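Trilobed Protease (Pyrococcus furiosus, PDB 2GOP) is a peptide-hydrolysing enzyme, represented here by its seven-bladed beta-propeller domain, which has an open Velcro topology. Local coordinates at residues R77-E81 / K82-E86; E110-D114 / S115-L119. All coordinates share one frame; numbering follows the deposited sequence. Where two conformers were deposited one is given.

Both contacts are hairpin tips in adjacent propeller blades, each blade an antiparallel four-stranded sheet. Contact 1 joins the second and third strands of its blade, 72-79 and 84-91, at the surface, about 21 Å from the centre of the chain to the centre of the contact. Contact 2 joins the first and second strands of the next blade, 105-111 and 117-123, its centre about 14 Å from the centre of the chain, and is partly buried. Their nearest atoms lie about 9 Å apart. Contact 1 relies on backbone pairing and a loosely bonded loop, with Arg77, Lys82 and Glu86 each engaging residues beyond the hairpin tip; contact 2 adds a carboxylate that holds its turn and a tryptophan packed between blades.

Contact 1 of 2, residues R77-E81 / K82-E86; sequences RANEE and KKVSE
Asn79 and Val84 form the last strand pair before the tip of a surface beta hairpin, where strand 72-79 turns back into strand 84-91 within one propeller blade. Asn79 N donates to Val84 O at 2.9 Å. Two pairs further in, Arg77 and Glu86 exchange two backbone bonds, Arg77 N to Glu86 O at 2.7 Å and Glu86 N to Arg77 O. Ala78 faces Ser85 between them as the non-hydrogen-bonded pair.

The loop gathers round Asn79. Its backbone O receives weak bonds from Lys82 N and, at 3.4 Å, from Val84 N, while its OD1 accepts two more weak ones from Glu81 N and Lys82 N. The side chain can curl over the loop because CG stands opposite the backbone N (chi1 -170°). Its amide nitrogen lies against the aliphatic part of Lys82, ND2 3.3 Å from Lys82 CD, and the two side chains meet at a slant. Val84 CG2 adds an apolar touch, 3.7 Å from Asn79 CB. On the same face Glu86 brings OE2 to 3.2 Å from Asn79 CB, its carboxylate plane turned 76° from the amide.

Several polar ends find partners beyond the two segments. Glu86 OE1 bonds to Trp88 NE1, and Arg77 lies in cation-pi contact with Trp88 while its NE and NH2 reach the carbonyls of Asn60 and Glu59. Lys82 NZ forms a salt bridge with Glu102 of the neighbouring strand 96-103.

Lys83 takes a left-handed backbone conformation (phi 55°), and with Val84 it faces the single residue Asn79. That is a G1 beta bulge, here closing a hairpin between the second and third strands of a WD40-like propeller blade.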
loop_
_atom_site.group_PDB
_atom_site.type_symbol
_atom_site.label_atom_id
_atom_site.label_comp_id
_atom_site.label_asym_id
_atom_site.label_seq_id
_atom_site.Cartn_x
_atom_site.Cartn_y
_atom_site.Cartn_z
ATOM N N ARG A 77 21.705 11.314 -1.979
ATOM C CA ARG A 77 22.759 10.757 -1.145
ATOM C C ARG A 77 22.290 10.724 0.318
ATOM O O ARG A 77 21.822 11.724 0.860
ATOM C CB ARG A 77 24.037 11.585 -1.307
ATOM C CG ARG A 77 25.254 11.008 -0.595
ATOM C CD ARG A 77 26.548 11.628 -1.122
ATOM N NE ARG A 77 26.929 11.124 -2.450
ATOM C CZ ARG A 77 27.706 11.786 -3.308
ATOM N NH1 ARG A 77 28.163 12.995 -3.012
ATOM N NH2 ARG A 77 28.012 11.249 -4.481
ATOM N N ALA A 78 22.413 9.557 0.939
ATOM C CA ALA A 78 22.039 9.369 2.330
ATOM C C ALA A 78 23.207 9.752 3.221
ATOM O O ALA A 78 24.339 9.318 2.992
ATOM C CB ALA A 78 21.652 7.922 2.581
ATOM N N ASN A 79 22.928 10.574 4.228
ATOM C CA ASN A 79 23.880 10.865 5.287
ATOM C C ASN A 79 23.474 10.048 6.510
ATOM O O ASN A 79 22.595 10.453 7.268
ATOM C CB ASN A 79 23.876 12.361 5.606
ATOM C CG ASN A 79 25.012 12.772 6.525
ATOM O OD1 ASN A 79 25.689 11.931 7.114
ATOM N ND2 ASN A 79 25.219 14.077 6.658
ATOM N N GLU A 80 24.107 8.887 6.677
ATOM C CA GLU A 80 23.793 7.959 7.778
ATOM C C GLU A 80 23.924 8.589 9.167
ATOM O O GLU A 80 23.171 8.256 10.086
ATOM C CB GLU A 80 24.713 6.729 7.721
ATOM C CG GLU A 80 24.388 5.702 6.638
ATOM C CD GLU A 80 25.054 4.346 6.907
ATOM O OE1 GLU A 80 25.770 3.839 6.018
ATOM O OE2 GLU A 80 24.871 3.788 8.015
ATOM N N GLU A 81 24.895 9.485 9.311
ATOM C CA GLU A 81 25.252 10.053 10.609
ATOM C C GLU A 81 24.320 11.190 11.023
ATOM O O GLU A 81 24.132 11.441 12.217
ATOM C CB GLU A 81 26.700 10.548 10.567
ATOM C CG GLU A 81 27.386 10.609 11.918
ATOM C CD GLU A 81 28.862 10.935 11.803
ATOM O OE1 GLU A 81 29.470 10.612 10.760
ATOM O OE2 GLU A 81 29.418 11.511 12.761
ATOM N N LYS A 82 23.759 11.881 10.033
ATOM C CA LYS A 82 22.809 12.968 10.267
ATOM C C LYS A 82 21.356 12.508 10.198
ATOM O O LYS A 82 20.460 13.237 10.630
ATOM C CB LYS A 82 23.002 14.075 9.227
ATOM C CG LYS A 82 23.821 15.273 9.676
ATOM C CD LYS A 82 23.789 16.351 8.591
ATOM C CE LYS A 82 23.786 17.758 9.160
ATOM N NZ LYS A 82 23.438 18.754 8.107
ATOM N N LYS A 83 21.123 11.314 9.651
ATOM C CA LYS A 83 19.774 10.845 9.324
ATOM C C LYS A 83 19.055 11.857 8.416
ATOM O O LYS A 83 17.946 12.302 8.706
ATOM C CB LYS A 83 18.945 10.569 10.589
ATOM C CG LYS A 83 19.384 9.367 11.404
ATOM C CD LYS A 83 18.336 9.042 12.471
ATOM C CE LYS A 83 18.760 7.887 13.370
ATOM N NZ LYS A 83 17.686 7.496 14.332
ATOM N N VAL A 84 19.713 12.235 7.327
ATOM C CA VAL A 84 19.100 13.095 6.320
ATOM C C VAL A 84 19.416 12.571 4.936
ATOM O O VAL A 84 20.449 11.932 4.730
ATOM C CB VAL A 84 19.582 14.556 6.409
ATOM C CG1 VAL A 84 19.070 15.209 7.685
ATOM C CG2 VAL A 84 21.096 14.630 6.315
ATOM N N SER A 85 18.507 12.840 4.003
ATOM C CA SER A 85 18.697 12.506 2.599
ATOM C C SER A 85 19.036 13.785 1.877
ATOM O O SER A 85 18.389 14.803 2.087
ATOM C CB SER A 85 17.414 11.926 2.002
ATOM O OG SER A 85 16.785 11.062 2.920
ATOM N N GLU A 86 20.032 13.731 1.008
ATOM C CA GLU A 86 20.475 14.924 0.323
ATOM C C GLU A 86 20.201 14.792 -1.152
ATOM O O GLU A 86 20.411 13.725 -1.726
ATOM C CB GLU A 86 21.965 15.123 0.527
ATOM C CG GLU A 86 22.408 15.065 1.977
ATOM C CD GLU A 86 23.883 14.812 2.084
ATOM O OE1 GLU A 86 24.601 15.113 1.117
ATOM O OE2 GLU A 86 24.323 14.294 3.125
#

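Contact 2 of 2, residues E110-D114 / S115-L119; sequences EWNED and SRKLL
Asp114 binds the chain just after it, at the tip of the hairpin between strands 105-111 and 117-123. Its OD1 accepts both Arg116 N and Lys117 N at 2.9 Å, from the same face of the carboxylate, the backbone N-H of Lys117 on the syn side. OD2 makes two salt bridges, with Lys117 NZ at 2.8 Å and with Arg116 NH1 at 3.3 Å. The carboxylate folds back over the chain because CG sits between the backbone N and the carbonyl carbon (chi1 67°). With an alanine in its place, the backbone N-H groups of Arg116 and Lys117 would probably lose their shared acceptor, and the two side chains one of their anionic partners.

The turn itself is type I, closed by Ser115 N to Asn112 O. Asn112 OD1 accepts Asp114 N at 2.7 Å on an in-plane lone pair, an Asx turn that helps place the aspartate. A water links Glu113 O and Ser115 OG, which also hydrogen-bonds to Asp69 N. Behind the turn, Asn112 N bonds to Lys117 O, and Glu110 pairs with Leu119 through two backbone bonds. Leu118 CD1 sits over one face of the Trp111 indole, 3.9 Å from the centroid of its five-membered ring.

Further out, Asp181 takes both Lys117 NZ and Asn112 ND2, and Asp158 takes Arg116 NE. Trp111 packs on Lys72 and Ala74 of strand 72-79 in the preceding blade, while Trp178 of strand 175-179 in the following blade covers Asn112, Lys117 and Leu119.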
loop_
_atom_site.group_PDB
_atom_site.type_symbol
_atom_site.label_atom_id
_atom_site.label_comp_id
_atom_site.label_asym_id
_atom_site.label_seq_id
_atom_site.Cartn_x
_atom_site.Cartn_y
_atom_site.Cartn_z
ATOM N N GLU A 110 12.279 14.843 -10.020
ATOM C CA GLU A 110 11.862 14.894 -11.429
ATOM C C GLU A 110 12.317 16.189 -12.078
ATOM O O GLU A 110 12.080 17.263 -11.552
ATOM C CB GLU A 110 10.328 14.772 -11.567
ATOM C CG GLU A 110 9.817 14.652 -13.024
ATOM C CD GLU A 110 8.275 14.708 -13.214
ATOM O OE1 GLU A 110 7.502 15.049 -12.287
ATOM O OE2 GLU A 110 7.838 14.400 -14.344
ATOM N N TRP A 111 12.958 16.064 -13.232
ATOM C CA TRP A 111 13.350 17.202 -14.025
ATOM C C TRP A 111 12.167 17.747 -14.789
ATOM O O TRP A 111 11.345 16.988 -15.302
ATOM C CB TRP A 111 14.404 16.807 -15.059
ATOM C CG TRP A 111 15.767 16.599 -14.515
ATOM C CD1 TRP A 111 16.365 15.412 -14.288
ATOM C CD2 TRP A 111 16.726 17.607 -14.175
ATOM N NE1 TRP A 111 17.635 15.608 -13.811
ATOM C CE2 TRP A 111 17.881 16.948 -13.732
ATOM C CE3 TRP A 111 16.719 19.002 -14.199
ATOM C CZ2 TRP A 111 19.028 17.633 -13.309
ATOM C CZ3 TRP A 111 17.855 19.682 -13.773
ATOM C CH2 TRP A 111 18.996 18.992 -13.338
ATOM N N ASN A 112 12.117 19.074 -14.882
ATOM C CA ASN A 112 11.308 19.764 -15.872
ATOM C C ASN A 112 11.866 19.504 -17.281
ATOM O O ASN A 112 13.058 19.247 -17.447
ATOM C CB ASN A 112 11.295 21.264 -15.558
ATOM C CG ASN A 112 10.412 22.048 -16.500
ATOM O OD1 ASN A 112 10.741 22.201 -17.676
ATOM N ND2 ASN A 112 9.278 22.541 -15.996
ATOM N N GLU A 113 10.997 19.553 -18.290
ATOM C CA GLU A 113 11.372 19.393 -19.709
ATOM C C GLU A 113 12.507 20.324 -20.127
ATOM O O GLU A 113 13.216 20.075 -21.105
ATOM C CB GLU A 113 10.172 19.712 -20.609
ATOM C CG GLU A 113 9.059 18.669 -20.617
ATOM C CD GLU A 113 7.781 19.170 -21.291
ATOM O OE1 GLU A 113 7.800 20.275 -21.885
ATOM O OE2 GLU A 113 6.755 18.462 -21.216
ATOM N N ASP A 114 12.650 21.441 -19.419
ATOM C CA ASP A 114 13.695 22.424 -19.743
ATOM C C ASP A 114 15.109 22.082 -19.240
ATOM O O ASP A 114 16.034 22.882 -19.426
ATOM C CB ASP A 114 13.284 23.832 -19.277
ATOM C CG ASP A 114 13.217 23.981 -17.762
ATOM O OD1 ASP A 114 13.673 23.093 -17.017
ATOM O OD2 ASP A 114 12.697 25.023 -17.307
ATOM N N SER A 115 15.277 20.929 -18.583
ATOM C CA SER A 115 16.586 20.495 -18.049
ATOM C C SER A 115 17.218 21.540 -17.131
ATOM O O SER A 115 18.436 21.584 -16.985
ATOM C CB SER A 115 17.578 20.176 -19.187
ATOM O OG SER A 115 17.049 19.245 -20.091
ATOM N N ARG A 116 16.394 22.393 -16.538
ATOM C CA ARG A 116 16.881 23.453 -15.656
ATOM C C ARG A 116 16.161 23.398 -14.310
ATOM O O ARG A 116 16.813 23.446 -13.260
ATOM C CB ARG A 116 16.709 24.810 -16.344
ATOM C CG ARG A 116 16.911 26.008 -15.470
ATOM C CD ARG A 116 16.439 27.286 -16.168
ATOM N NE ARG A 116 15.663 28.103 -15.236
ATOM C CZ ARG A 116 14.373 28.428 -15.373
ATOM N NH1 ARG A 116 13.668 28.078 -16.450
ATOM N NH2 ARG A 116 13.789 29.163 -14.427
ATOM N N LYS A 117 14.833 23.283 -14.327
ATOM C CA LYS A 117 14.073 23.159 -13.081
ATOM C C LYS A 117 13.928 21.707 -12.611
ATOM O O LYS A 117 13.749 20.780 -13.416
ATOM C CB LYS A 117 12.697 23.799 -13.212
ATOM C CG LYS A 117 12.749 25.286 -13.578
ATOM C CD LYS A 117 11.394 25.971 -13.408
ATOM C CE LYS A 117 10.322 25.467 -14.386
ATOM N NZ LYS A 117 10.541 25.871 -15.810
ATOM N N LEU A 118 13.958 21.541 -11.293
ATOM C CA LEU A 118 13.923 20.240 -10.658
ATOM C C LEU A 118 12.836 20.231 -9.565
ATOM O O LEU A 118 12.829 21.095 -8.673
ATOM C CB LEU A 118 15.311 19.968 -10.084
ATOM C CG LEU A 118 15.712 18.587 -9.576
ATOM C CD1 LEU A 118 15.493 17.496 -10.627
ATOM C CD2 LEU A 118 17.172 18.647 -9.117
ATOM N N LEU A 119 11.896 19.288 -9.667
ATOM C CA LEU A 119 10.837 19.117 -8.667
ATOM C C LEU A 119 11.251 18.052 -7.662
ATOM O O LEU A 119 11.485 16.899 -8.029
ATOM C CB LEU A 119 9.514 18.697 -9.307
ATOM C CG LEU A 119 8.352 18.435 -8.317
ATOM C CD1 LEU A 119 7.983 19.725 -7.568
ATOM C CD2 LEU A 119 7.137 17.823 -9.020
HETATM O O HOH W 1 15.667 20.123 -22.086
#